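Iron-chelator utilization protein (Thermobifida fusca TM51, PDB 4YHB) binds flavin-adenine dinucleotide and probably acts as an oxidoreductase in siderophore utilization, consistent with reductive release of iron from its chelator. Local coordinates at residues V25-I28 / M32-V35; V107-N110 / G114-A117. One frame throughout, in Å; residues are numbered along the deposited sequence.

Contact 1 comes first along the chain and joins strands 17-29 and 32-38, neighbours in the antiparallel six-stranded barrel of the FAD-binding domain. Contact 2 follows later in the same domain, where the loop after strand 100-106 turns back on helix 112-118. Their centres lie about 13 Å apart, and strand 32-38 connects them: it is bonded to strand 17-29 along one edge and to strand 100-106 along the other. Val-33 packs against Val-107 and Ala-117, its CG1 lying 3.8 Å from Val-107 CG2. Contact 1 therefore belongs to the barrel wall, while contact 2, at the end of that wall, meets the cofactor directly.

Contact 1: residues V25-I28 / M32-V35; sequences VRRI and MVRV
With CG anti to the backbone N in Arg-34 (chi1 176°) and beside it in Arg-26 (chi1 -66°), the two side chains rise together from the same face of the sheet, side by side. Arg-34 CD lies over one face of the Arg-26 guanidinium near its rim, 3.7 Å from Arg-26 NH1. The guanidinium planes stand nearly perpendicular, 85° apart, and Arg-26 NH2 comes in at the edge of the Arg-34 group, 3.6 Å from its NH1. This proximity of like charges is probably eased by Asp-104 of strand 100-106, which forms a salt bridge with Arg-34 NE. Over one face of the Arg-34 guanidinium sits Ile-28, whose CD1 approaches Arg-34 NH2 at 3.8 Å and also packs alongside Met-32 CG.

On the other face of the sheet, Val-25 CG1 presses on Val-33 CG2 at 3.4 Å, tighter than usual for two methyl groups. Arg-27, bent along its chain, brings CD to 3.3 Å from Met-32 O, while its NH1 is held by the carbonyl of Pro-30. The backbones are joined by two nearly straight bonds, Arg-26 N to Arg-34 O (2.7 Å) and Arg-34 N to Arg-26 O (2.8 Å). With Val-25 and Val-35 as the adjoining non-hydrogen-bonded pair, this is an antiparallel ladder; strands 17-29 and 32-38 follow one another through a short turn, making a beta hairpin in the wall of the flavin-binding barrel.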
loop_
_atom_site.group_PDB
_atom_site.type_symbol
_atom_site.label_atom_id
_atom_site.label_comp_id
_atom_site.label_asym_id
_atom_site.label_seq_id
_atom_site.Cartn_x
_atom_site.Cartn_y
_atom_site.Cartn_z
ATOM N N VAL A 25 3.616 2.449 18.122
ATOM C CA VAL A 25 2.829 3.382 17.309
ATOM C C VAL A 25 3.662 4.637 17.087
ATOM O O VAL A 25 4.151 5.242 18.053
ATOM C CB VAL A 25 1.486 3.750 17.976
ATOM C CG1 VAL A 25 0.667 4.683 17.075
ATOM C CG2 VAL A 25 0.675 2.496 18.288
ATOM N N ARG A 26 3.855 5.006 15.821
ATOM C CA ARG A 26 4.616 6.202 15.472
ATOM C C ARG A 26 3.764 7.122 14.579
ATOM O O ARG A 26 3.441 6.755 13.460
ATOM C CB ARG A 26 5.920 5.816 14.759
ATOM C CG ARG A 26 6.932 5.042 15.629
ATOM C CD ARG A 26 7.911 4.177 14.815
ATOM N NE ARG A 26 8.656 4.911 13.791
ATOM C CZ ARG A 26 9.356 4.337 12.810
ATOM N NH1 ARG A 26 9.405 3.013 12.706
ATOM N NH2 ARG A 26 10.001 5.086 11.922
ATOM N N ARG A 27 3.367 8.287 15.085
ATOM C CA ARG A 27 2.601 9.220 14.263
ATOM C C ARG A 27 3.593 10.007 13.418
ATOM O O ARG A 27 4.094 11.051 13.838
ATOM C CB ARG A 27 1.734 10.146 15.125
ATOM C CG ARG A 27 0.906 11.175 14.316
ATOM C CD ARG A 27 -0.181 10.509 13.434
ATOM N NE ARG A 27 -1.251 9.981 14.271
ATOM C CZ ARG A 27 -2.512 10.395 14.248
ATOM N NH1 ARG A 27 -2.905 11.340 13.397
ATOM N NH2 ARG A 27 -3.384 9.852 15.083
ATOM N N ILE A 28 3.904 9.479 12.240
ATOM C CA ILE A 28 4.974 10.031 11.425
ATOM C C ILE A 28 4.597 11.364 10.771
ATOM O O ILE A 28 5.447 12.233 10.633
ATOM C CB ILE A 28 5.419 9.041 10.341
ATOM C CG1 ILE A 28 4.211 8.535 9.553
ATOM C CG2 ILE A 28 6.159 7.830 10.970
ATOM C CD1 ILE A 28 4.592 7.599 8.414
ATOM N N MET A 32 -0.918 10.274 8.971
ATOM C CA MET A 32 -0.425 8.913 8.793
ATOM C C MET A 32 0.198 8.369 10.070
ATOM O O MET A 32 0.986 9.050 10.733
ATOM C CB MET A 32 0.596 8.833 7.652
ATOM C CG MET A 32 0.856 7.379 7.259
ATOM S SD MET A 32 1.172 7.088 5.524
ATOM C CE MET A 32 -0.266 7.817 4.748
ATOM N N VAL A 33 -0.156 7.135 10.404
ATOM C CA VAL A 33 0.362 6.511 11.604
ATOM C C VAL A 33 1.008 5.178 11.236
ATOM O O VAL A 33 0.457 4.391 10.458
ATOM C CB VAL A 33 -0.744 6.330 12.668
ATOM C CG1 VAL A 33 -1.833 5.366 12.188
ATOM C CG2 VAL A 33 -0.140 5.847 13.967
ATOM N N ARG A 34 2.210 4.968 11.769
ATOM C CA ARG A 34 3.014 3.797 11.475
ATOM C C ARG A 34 2.936 2.892 12.684
ATOM O O ARG A 34 3.225 3.318 13.808
ATOM C CB ARG A 34 4.459 4.202 11.156
ATOM C CG ARG A 34 5.410 3.047 10.934
ATOM C CD ARG A 34 6.701 3.508 10.280
ATOM N NE ARG A 34 6.455 3.986 8.921
ATOM C CZ ARG A 34 7.334 4.652 8.184
ATOM N NH1 ARG A 34 8.534 4.948 8.671
ATOM N NH2 ARG A 34 7.006 5.031 6.960
ATOM N N VAL A 35 2.505 1.653 12.449
ATOM C CA VAL A 35 2.195 0.721 13.519
ATOM C C VAL A 35 3.054 -0.528 13.356
ATOM O O VAL A 35 3.122 -1.084 12.253
ATOM C CB VAL A 35 0.691 0.351 13.491
ATOM C CG1 VAL A 35 0.359 -0.720 14.528
ATOM C CG2 VAL A 35 -0.175 1.601 13.683
#

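Contact 2: residues V107-N110 / G114-A117; sequences VHDN and GRWA. With FAD (flavin-adenine dinucleotide), chain C.
The extended backbone at His-108 gives way to a turn through Asp-109 and Asn-110, laying the loop beside helix 112-118 with the CA atoms of His-108 and Gly-114 4.7 Å apart. The imidazole lies between protein and cofactor: Gly-114 CA meets one face, 3.5 Å from His-108 CD2, and the adenine lies over the opposite face, its C5A 3.6 Å from His-108 CE1. The FAD phosphate oxygen O2P accepts two bonds, a weak one from His-108 NE2 (2.7 Å) and a straighter one from Gly-114 N (2.9 Å, 158°). At the other ring nitrogen, ND1 accepts the backbone N-H of Asn-110, which approaches tilted from the ring plane; held at both nitrogens, the imidazole is likely to be restrained from turning. An alanine at His-108 would remove the ring under the adenine and would probably leave O2P with a weaker grip and the Asn-110 N-H without its acceptor.

Farther out, Arg-115 folds back at chi3 (-68°), and its NH1 makes a weak bond to Asp-109 O at 2.8 Å. Val-107 CG2 packs on Ala-117 CB at 4.1 Å. With Gly-114 N near the start of the helix, its amide and probably the helix dipole favour the negative pyrophosphate, so loop and helix probably contribute together to holding it, one part of a larger FAD site.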
loop_
_atom_site.group_PDB
_atom_site.type_symbol
_atom_site.label_atom_id
_atom_site.label_comp_id
_atom_site.label_asym_id
_atom_site.label_seq_id
_atom_site.Cartn_x
_atom_site.Cartn_y
_atom_site.Cartn_z
ATOM N N VAL A 107 -4.848 8.048 8.233
ATOM C CA VAL A 107 -5.826 8.364 9.265
ATOM C C VAL A 107 -6.884 9.233 8.613
ATOM O O VAL A 107 -6.572 10.322 8.151
ATOM C CB VAL A 107 -5.168 9.079 10.467
ATOM C CG1 VAL A 107 -6.177 9.328 11.581
ATOM C CG2 VAL A 107 -3.974 8.263 10.973
ATOM N N HIS A 108 -8.107 8.717 8.514
ATOM C CA HIS A 108 -9.234 9.450 7.939
ATOM C C HIS A 108 -10.507 9.013 8.675
ATOM O O HIS A 108 -10.505 8.007 9.395
ATOM C CB HIS A 108 -9.358 9.192 6.424
ATOM C CG HIS A 108 -9.742 7.781 6.089
ATOM N ND1 HIS A 108 -11.040 7.406 5.817
ATOM C CD2 HIS A 108 -9.001 6.646 6.022
ATOM C CE1 HIS A 108 -11.082 6.102 5.584
ATOM N NE2 HIS A 108 -9.859 5.616 5.705
ATOM N N ASP A 109 -11.593 9.757 8.482
ATOM C CA ASP A 109 -12.825 9.549 9.238
ATOM C C ASP A 109 -13.911 8.802 8.480
ATOM O O ASP A 109 -15.011 8.634 8.993
ATOM C CB ASP A 109 -13.406 10.897 9.680
ATOM C CG ASP A 109 -12.791 11.405 10.961
ATOM O OD1 ASP A 109 -12.183 10.594 11.692
ATOM O OD2 ASP A 109 -12.922 12.620 11.239
ATOM N N ASN A 110 -13.623 8.357 7.266
ATOM C CA ASN A 110 -14.703 7.863 6.419
ATOM C C ASN A 110 -14.994 6.369 6.544
ATOM O O ASN A 110 -16.001 5.897 6.021
ATOM C CB ASN A 110 -14.404 8.206 4.966
ATOM C CG ASN A 110 -14.128 9.684 4.772
ATOM O OD1 ASN A 110 -13.092 10.069 4.240
ATOM N ND2 ASN A 110 -15.045 10.516 5.226
ATOM N N GLY A 114 -9.614 3.554 8.808
ATOM C CA GLY A 114 -9.154 4.904 9.106
ATOM C C GLY A 114 -9.449 5.313 10.544
ATOM O O GLY A 114 -8.603 5.900 11.214
ATOM N N ARG A 115 -10.644 4.998 11.027
ATOM C CA ARG A 115 -11.023 5.401 12.377
ATOM C C ARG A 115 -10.264 4.605 13.438
ATOM O O ARG A 115 -9.930 5.145 14.492
ATOM C CB ARG A 115 -12.541 5.273 12.566
ATOM C CG ARG A 115 -13.313 6.408 11.884
ATOM C CD ARG A 115 -14.801 6.420 12.257
ATOM N NE ARG A 115 -15.518 5.263 11.727
ATOM C CZ ARG A 115 -16.259 5.270 10.617
ATOM N NH1 ARG A 115 -16.398 6.382 9.896
ATOM N NH2 ARG A 115 -16.867 4.157 10.229
ATOM N N TRP A 116 -9.963 3.340 13.152
ATOM C CA TRP A 116 -9.153 2.513 14.053
ATOM C C TRP A 116 -7.736 3.079 14.171
ATOM O O TRP A 116 -7.159 3.130 15.265
ATOM C CB TRP A 116 -9.095 1.051 13.565
ATOM C CG TRP A 116 -8.235 0.157 14.433
ATOM C CD1 TRP A 116 -8.655 -0.649 15.455
ATOM C CD2 TRP A 116 -6.808 0.002 14.364
ATOM N NE1 TRP A 116 -7.582 -1.298 16.017
ATOM C CE2 TRP A 116 -6.435 -0.909 15.368
ATOM C CE3 TRP A 116 -5.811 0.535 13.535
ATOM C CZ2 TRP A 116 -5.115 -1.294 15.576
ATOM C CZ3 TRP A 116 -4.497 0.163 13.753
ATOM C CH2 TRP A 116 -4.162 -0.756 14.760
ATOM N N ALA A 117 -7.171 3.491 13.035
ATOM C CA ALA A 117 -5.827 4.065 13.006
ATOM C C ALA A 117 -5.696 5.288 13.916
ATOM O O ALA A 117 -4.638 5.521 14.509
ATOM C CB ALA A 117 -5.440 4.453 11.568
HETATM P PA FAD C . -13.808 1.863 3.851
HETATM O O1A FAD C . -14.918 1.235 4.705
HETATM O O2A FAD C . -13.208 0.829 2.824
HETATM O O5B FAD C . -14.476 3.013 2.943
HETATM C C5B FAD C . -15.394 3.892 3.486
HETATM C C4B FAD C . -15.370 5.211 2.690
HETATM O O4B FAD C . -14.172 5.915 2.873
HETATM C C3B FAD C . -15.523 5.012 1.242
HETATM O O3B FAD C . -16.328 6.053 0.788
HETATM C C2B FAD C . -14.202 5.136 0.724
HETATM O O2B FAD C . -14.137 5.684 -0.587
HETATM C C1B FAD C . -13.558 6.089 1.640
HETATM N N9A FAD C . -12.123 5.909 1.818
HETATM C C8A FAD C . -11.456 4.739 1.915
HETATM N N7A FAD C . -10.153 5.000 2.091
HETATM C C5A FAD C . -10.000 6.344 2.148
HETATM C C6A FAD C . -8.904 7.192 2.313
HETATM N N6A FAD C . -7.607 6.644 2.497
HETATM N N1A FAD C . -9.089 8.523 2.309
HETATM C C2A FAD C . -10.321 9.051 2.143
HETATM N N3A FAD C . -11.391 8.266 1.983
HETATM C C4A FAD C . -11.249 6.922 1.967
HETATM N N1 FAD C . -4.329 2.153 2.745
HETATM C C2 FAD C . -3.498 2.636 3.669
HETATM O O2 FAD C . -3.847 3.571 4.373
HETATM N N3 FAD C . -2.267 2.052 3.803
HETATM C C4 FAD C . -1.880 1.014 3.031
HETATM O O4 FAD C . -0.770 0.531 3.207
HETATM C C4X FAD C . -2.725 0.496 2.050
HETATM N N5 FAD C . -2.381 -0.560 1.226
HETATM C C5X FAD C . -3.264 -1.019 0.309
HETATM C C6 FAD C . -2.923 -2.093 -0.520
HETATM C C7 FAD C . -3.727 -2.528 -1.370
HETATM C C7M FAD C . -3.235 -3.712 -2.223
HETATM C C8 FAD C . -4.877 -2.115 -1.591
HETATM C C8M FAD C . -5.803 -2.665 -2.639
HETATM C C9 FAD C . -5.371 -1.066 -0.863
HETATM C C9A FAD C . -4.586 -0.350 0.235
HETATM N N10 FAD C . -4.888 0.668 1.027
HETATM C C10 FAD C . -3.993 1.116 1.935
HETATM C "C1'" FAD C . -6.209 1.322 0.904
HETATM C "C2'" FAD C . -7.209 0.807 1.892
HETATM O "O2'" FAD C . -7.412 -0.534 1.684
HETATM C "C3'" FAD C . -8.536 1.624 1.709
HETATM O "O3'" FAD C . -8.214 2.970 1.866
HETATM C "C4'" FAD C . -9.692 1.176 2.563
HETATM O "O4'" FAD C . -10.867 1.593 2.009
HETATM C "C5'" FAD C . -9.647 1.733 3.995
HETATM O "O5'" FAD C . -10.504 1.053 4.879
HETATM P P FAD C . -11.611 1.927 5.592
HETATM O O1P FAD C . -12.380 0.869 6.414
HETATM O O2P FAD C . -10.825 3.116 6.211
HETATM O O3P FAD C . -12.830 2.624 4.867
#